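Local coordinates for beta-L-arabinobiosidase (PDB 5MQR), which is a glycosidase of plant pectin breakdown in a gut bacterium that probably releases beta-L-arabinobiose and may also have sialidase activity, at residues D181-I185 / N207-N211; I201-Y206 / T215-F220. One frame throughout, in Å; residues are numbered along the deposited sequence.

Contact 1 of 2, residues D181-I185 / N207-N211; sequences DGNGI and NHGFN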
loop_
_atom_site.group_PDB
_atom_site.type_symbol
_atom_site.label_atom_id
_atom_site.label_comp_id
_atom_site.label_asym_id
_atom_site.label_seq_id
_atom_site.Cartn_x
_atom_site.Cartn_y
_atom_site.Cartn_z
ATOM N N ASP A 181 30.195 18.703 31.110
ATOM C CA ASP A 181 30.584 20.119 31.131
ATOM C C ASP A 181 31.926 20.354 30.389
ATOM O O ASP A 181 32.419 21.493 30.326
ATOM C CB ASP A 181 30.675 20.624 32.579
ATOM C CG ASP A 181 31.666 19.832 33.421
ATOM O OD1 ASP A 181 32.127 18.761 32.961
ATOM O OD2 ASP A 181 31.969 20.267 34.553
ATOM N N GLY A 182 32.508 19.274 29.860
ATOM C CA GLY A 182 33.814 19.324 29.227
ATOM C C GLY A 182 34.945 19.338 30.238
ATOM O O GLY A 182 36.088 19.633 29.871
ATOM N N ASN A 183 34.638 19.020 31.502
ATOM C CA ASN A 183 35.652 18.868 32.547
ATOM C C ASN A 183 35.633 17.429 33.073
ATOM O O ASN A 183 36.113 17.180 34.183
ATOM C CB ASN A 183 35.419 19.844 33.715
ATOM C CG ASN A 183 35.194 21.283 33.262
ATOM O OD1 ASN A 183 34.172 21.888 33.564
ATOM N ND2 ASN A 183 36.140 21.827 32.547
ATOM N N GLY A 184 35.097 16.491 32.270
ATOM C CA GLY A 184 35.054 15.078 32.641
ATOM C C GLY A 184 36.419 14.404 32.601
ATOM O O GLY A 184 37.462 15.060 32.652
ATOM N N ILE A 185 36.409 13.078 32.553
ATOM C CA ILE A 185 37.635 12.294 32.643
ATOM C C ILE A 185 38.069 11.887 31.248
ATOM O O ILE A 185 39.167 12.221 30.814
ATOM C CB ILE A 185 37.425 11.059 33.520
ATOM C CG1 ILE A 185 37.148 11.496 34.954
ATOM C CG2 ILE A 185 38.653 10.156 33.492
ATOM C CD1 ILE A 185 36.504 10.424 35.799
ATOM N N ASN A 207 39.943 14.020 28.559
ATOM C CA ASN A 207 39.591 15.403 28.821
ATOM C C ASN A 207 40.810 16.097 29.415
ATOM O O ASN A 207 41.690 15.443 29.980
ATOM C CB ASN A 207 38.381 15.501 29.756
ATOM C CG ASN A 207 37.068 15.184 29.057
ATOM O OD1 ASN A 207 36.511 14.108 29.226
ATOM N ND2 ASN A 207 36.567 16.123 28.287
ATOM N N HIS A 208 40.851 17.418 29.272
ATOM C CA HIS A 208 42.008 18.230 29.683
ATOM C C HIS A 208 42.364 17.944 31.130
ATOM O O HIS A 208 41.485 17.831 31.978
ATOM C CB HIS A 208 41.755 19.745 29.495
ATOM C CG HIS A 208 40.642 20.288 30.345
ATOM N ND1 HIS A 208 40.837 20.757 31.631
ATOM C CD2 HIS A 208 39.321 20.419 30.093
ATOM C CE1 HIS A 208 39.681 21.152 32.131
ATOM N NE2 HIS A 208 38.748 20.960 31.214
ATOM N N GLY A 209 43.647 17.780 31.394
ATOM C CA GLY A 209 44.116 17.505 32.740
ATOM C C GLY A 209 44.249 16.031 33.042
ATOM O O GLY A 209 44.960 15.675 33.974
ATOM N N PHE A 210 43.575 15.175 32.268
ATOM C CA PHE A 210 43.772 13.728 32.364
ATOM C C PHE A 210 44.707 13.188 31.277
ATOM O O PHE A 210 44.764 13.700 30.170
ATOM C CB PHE A 210 42.431 13.003 32.357
ATOM C CG PHE A 210 41.605 13.299 33.572
ATOM C CD1 PHE A 210 40.728 14.377 33.590
ATOM C CD2 PHE A 210 41.745 12.536 34.716
ATOM C CE1 PHE A 210 39.979 14.656 34.718
ATOM C CE2 PHE A 210 41.001 12.817 35.851
ATOM C CZ PHE A 210 40.117 13.876 35.853
ATOM N N ASN A 211 45.445 12.146 31.634
ATOM C CA ASN A 211 46.442 11.553 30.756
ATOM C C ASN A 211 46.756 10.139 31.247
ATOM O O ASN A 211 46.140 9.666 32.218
ATOM C CB ASN A 211 47.686 12.444 30.731
ATOM C CG ASN A 211 48.178 12.786 32.116
ATOM O OD1 ASN A 211 48.583 11.911 32.871
ATOM N ND2 ASN A 211 48.125 14.062 32.463
HETATM O O HOH W 1 38.726 17.593 32.711
#

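Contact 2 of 2, residues I201-Y206 / T215-F220; sequences IYFIYY and TDYPYF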
loop_
_atom_site.group_PDB
_atom_site.type_symbol
_atom_site.label_atom_id
_atom_site.label_comp_id
_atom_site.label_asym_id
_atom_site.label_seq_id
_atom_site.Cartn_x
_atom_site.Cartn_y
_atom_site.Cartn_z
ATOM N N ILE A 201 39.790 -2.788 28.451
ATOM C CA ILE A 201 39.337 -1.419 28.359
ATOM C C ILE A 201 40.532 -0.495 28.144
ATOM O O ILE A 201 41.533 -0.605 28.842
ATOM C CB ILE A 201 38.576 -0.964 29.623
ATOM C CG1 ILE A 201 37.334 -1.840 29.831
ATOM C CG2 ILE A 201 38.158 0.510 29.484
ATOM C CD1 ILE A 201 36.703 -1.694 31.191
ATOM N N TYR A 202 40.407 0.404 27.173
ATOM C CA TYR A 202 41.372 1.468 26.992
ATOM C C TYR A 202 40.676 2.827 26.872
ATOM O O TYR A 202 39.502 2.917 26.508
ATOM C CB TYR A 202 42.210 1.247 25.737
ATOM C CG TYR A 202 42.964 -0.057 25.674
ATOM C CD1 TYR A 202 42.362 -1.214 25.156
ATOM C CD2 TYR A 202 44.292 -0.137 26.072
ATOM C CE1 TYR A 202 43.057 -2.417 25.081
ATOM C CE2 TYR A 202 44.988 -1.329 25.996
ATOM C CZ TYR A 202 44.366 -2.462 25.500
ATOM O OH TYR A 202 45.065 -3.632 25.424
ATOM N N PHE A 203 41.434 3.874 27.170
ATOM C CA PHE A 203 41.039 5.221 26.850
ATOM C C PHE A 203 41.370 5.541 25.396
ATOM O O PHE A 203 42.474 5.278 24.912
ATOM C CB PHE A 203 41.744 6.228 27.745
ATOM C CG PHE A 203 41.062 6.448 29.048
ATOM C CD1 PHE A 203 40.075 7.414 29.164
ATOM C CD2 PHE A 203 41.399 5.689 30.152
ATOM C CE1 PHE A 203 39.440 7.634 30.356
ATOM C CE2 PHE A 203 40.768 5.896 31.359
ATOM C CZ PHE A 203 39.786 6.873 31.463
ATOM N N ILE A 204 40.395 6.128 24.723
ATOM C CA ILE A 204 40.560 6.653 23.382
ATOM C C ILE A 204 40.655 8.205 23.376
ATOM O O ILE A 204 41.211 8.789 22.436
ATOM C CB ILE A 204 39.429 6.130 22.465
ATOM C CG1 ILE A 204 39.757 6.383 20.987
ATOM C CG2 ILE A 204 38.089 6.759 22.808
ATOM C CD1 ILE A 204 38.844 5.670 19.996
ATOM N N TYR A 205 40.118 8.865 24.406
ATOM C CA TYR A 205 40.176 10.319 24.521
ATOM C C TYR A 205 40.293 10.722 25.994
ATOM O O TYR A 205 39.603 10.162 26.851
ATOM C CB TYR A 205 38.919 10.935 23.899
ATOM C CG TYR A 205 38.824 12.435 24.057
ATOM C CD1 TYR A 205 39.399 13.299 23.114
ATOM C CD2 TYR A 205 38.167 12.998 25.163
ATOM C CE1 TYR A 205 39.309 14.683 23.254
ATOM C CE2 TYR A 205 38.071 14.383 25.326
ATOM C CZ TYR A 205 38.639 15.234 24.371
ATOM O OH TYR A 205 38.543 16.614 24.545
ATOM N N TYR A 206 41.171 11.683 26.268
ATOM C CA TYR A 206 41.293 12.270 27.598
ATOM C C TYR A 206 40.780 13.693 27.576
ATOM O O TYR A 206 41.146 14.482 26.688
ATOM C CB TYR A 206 42.734 12.304 28.064
ATOM C CG TYR A 206 43.372 10.947 28.208
ATOM C CD1 TYR A 206 43.046 10.112 29.282
ATOM C CD2 TYR A 206 44.298 10.495 27.279
ATOM C CE1 TYR A 206 43.639 8.863 29.430
ATOM C CE2 TYR A 206 44.903 9.251 27.422
ATOM C CZ TYR A 206 44.569 8.439 28.488
ATOM O OH TYR A 206 45.166 7.214 28.603
ATOM N N THR A 215 45.115 8.115 34.977
ATOM C CA THR A 215 43.922 7.348 34.652
ATOM C C THR A 215 44.171 5.856 34.871
ATOM O O THR A 215 45.319 5.402 34.915
ATOM C CB THR A 215 43.466 7.603 33.209
ATOM O OG1 THR A 215 44.568 7.444 32.308
ATOM C CG2 THR A 215 42.905 9.005 33.070
ATOM N N ASP A 216 43.077 5.106 35.003
ATOM C CA ASP A 216 43.104 3.726 35.499
ATOM C C ASP A 216 42.960 2.646 34.428
ATOM O O ASP A 216 42.825 1.479 34.756
ATOM C CB ASP A 216 42.008 3.556 36.556
ATOM C CG ASP A 216 42.209 4.465 37.758
ATOM O OD1 ASP A 216 43.371 4.713 38.129
ATOM O OD2 ASP A 216 41.209 4.926 38.343
ATOM N N TYR A 217 42.969 3.034 33.156
ATOM C CA TYR A 217 43.054 2.089 32.045
ATOM C C TYR A 217 44.085 2.638 31.066
ATOM O O TYR A 217 44.218 3.842 30.942
ATOM C CB TYR A 217 41.710 1.946 31.324
ATOM C CG TYR A 217 40.599 1.370 32.164
ATOM C CD1 TYR A 217 40.700 0.085 32.715
ATOM C CD2 TYR A 217 39.446 2.102 32.417
ATOM C CE1 TYR A 217 39.673 -0.442 33.507
ATOM C CE2 TYR A 217 38.410 1.585 33.187
ATOM C CZ TYR A 217 38.518 0.317 33.739
ATOM O OH TYR A 217 37.470 -0.182 34.505
ATOM N N PRO A 218 44.817 1.760 30.362
ATOM C CA PRO A 218 45.829 2.317 29.457
ATOM C C PRO A 218 45.251 2.982 28.213
ATOM O O PRO A 218 44.073 2.802 27.862
ATOM C CB PRO A 218 46.727 1.113 29.112
ATOM C CG PRO A 218 45.932 -0.106 29.465
ATOM C CD PRO A 218 44.915 0.292 30.496
ATOM N N TYR A 219 46.085 3.793 27.582
ATOM C CA TYR A 219 45.744 4.434 26.321
ATOM C C TYR A 219 45.680 3.385 25.207
ATOM O O TYR A 219 46.453 2.428 25.195
ATOM C CB TYR A 219 46.786 5.495 26.015
ATOM C CG TYR A 219 46.505 6.376 24.830
ATOM C CD1 TYR A 219 45.336 7.110 24.744
ATOM C CD2 TYR A 219 47.451 6.517 23.828
ATOM C CE1 TYR A 219 45.099 7.937 23.667
ATOM C CE2 TYR A 219 47.234 7.342 22.753
ATOM C CZ TYR A 219 46.066 8.049 22.671
ATOM O OH TYR A 219 45.873 8.850 21.576
ATOM N N PHE A 220 44.751 3.564 24.282
ATOM C CA PHE A 220 44.466 2.528 23.291
ATOM C C PHE A 220 45.682 2.132 22.442
ATOM O O PHE A 220 45.775 0.998 22.014
ATOM C CB PHE A 220 43.270 2.906 22.401
ATOM C CG PHE A 220 43.598 3.874 21.287
ATOM C CD1 PHE A 220 43.565 5.247 21.503
ATOM C CD2 PHE A 220 43.902 3.407 20.007
ATOM C CE1 PHE A 220 43.855 6.138 20.480
ATOM C CE2 PHE A 220 44.179 4.291 18.966
ATOM C CZ PHE A 220 44.165 5.660 19.205
#

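Contact 1 of 2, residues D181-I185 / N207-N211
The type II beta turn from Asn207 to Phe210 packs against residues Gly182 to Ile185, in the N-terminal beta propeller. One direct hydrogen bond joins the backbones: Asn207 N donates to Ile185 O at 3.0 Å. The donor sits above the carbonyl plane of Ile185. Asn207 also lays its CB against Gly184 O, 3.1 Å away. The amide of Asn207 is held by partners beyond the two segments, since ND2 donates to Asp250 OD1 and to Glu248 O.

The contact lies just beyond the ends of two neighbouring antiparallel strands of one sheet. Ile185 leads into strand 186-192, and Asn207 follows strand 202-206. The turn closes with Phe210 N bonded to Asn207 O at 3.0 Å. Phe210 CG is anti to its own carbonyl carbon (chi1 -66°), which brings the ring back over the partner chain. Ile185 CA then lies over one face of that ring in a CH-pi contact, 4.0 Å from the centroid and 20° off the normal. Near the rim, Ile185 CG1 meets Phe210 CZ at 3.9 Å.

Water 1 ties the loops a second time. It donates to Gly184 O at 2.8 Å and to His208 O at 2.9 Å, and it sits over the centre of one face of the His208 imidazole. On the partner loop, Asp181 OD1 accepts from Asn183 N in an Asx turn.

Contact 2 of 2, residues I201-Y206 / T215-F220
Ile201 lies over one face of the Tyr217 ring. Its CG2 is 3.8 Å from the ring centroid, a CH-pi contact, and its CD1 reaches the phenol end, 3.7 Å from Tyr217 CZ. With CG anti to its carbonyl carbon (chi1 -64°), Tyr217 turns its ring face to this isoleucine. The Phe203 side chain crosses Tyr217 at about a right angle and brings CE2 to the edge of the tyrosine ring. Thr215 CG2 lies over a face of Phe203. With an alanine in place of Tyr217, Ile201 would probably lose its aromatic cover and a gap would open next to Phe203 CE2.

Tyr206 and Tyr219 have nearly parallel rings, 27° apart, but slid so far that they barely overlap. Tyr206 CE2 meets Tyr219 CD1 at 3.5 Å. Tyr206 OH is buried against Tyr219 CB and has no polar partner in the model. Thr215 OG1 sits near Tyr206 CE1 but is bonded to Asn211 O. At the other end, Phe220 CD1 packs on Ile204 CG1, while Tyr202 CD2 touches Pro218 CG.

Phe203 carries both backbone bonds. Its N donates to Pro218 O at 2.9 Å, and its O accepts from Phe220 N at 2.9 Å. These partners flank Tyr219, giving a single beta bridge of the parallel pattern. It is added to the outermost strand of a four-stranded antiparallel propeller blade, where Ile204 and Tyr205 form a classic beta bulge opposite Arg187.

The centres of contacts 1 and 2 are 12 Å apart, and both lie in the N-terminal beta propeller, over 50 Å from the centre of the chain. Their segments alternate along the sequence: 181-185, 201-206, 207-211, 215-220. The first leads into strand 186-192, the second is the neighbouring edge strand, and the last two lie in the loop that runs from it to helix 226-236. Contact 1 fixes the start of that loop, and contact 2 folds it back along the edge strand. They touch directly where Ile185 packs on Phe203 and Phe210 on Thr215. The loop is thus held against the outer edge of the blade at two adjoining places.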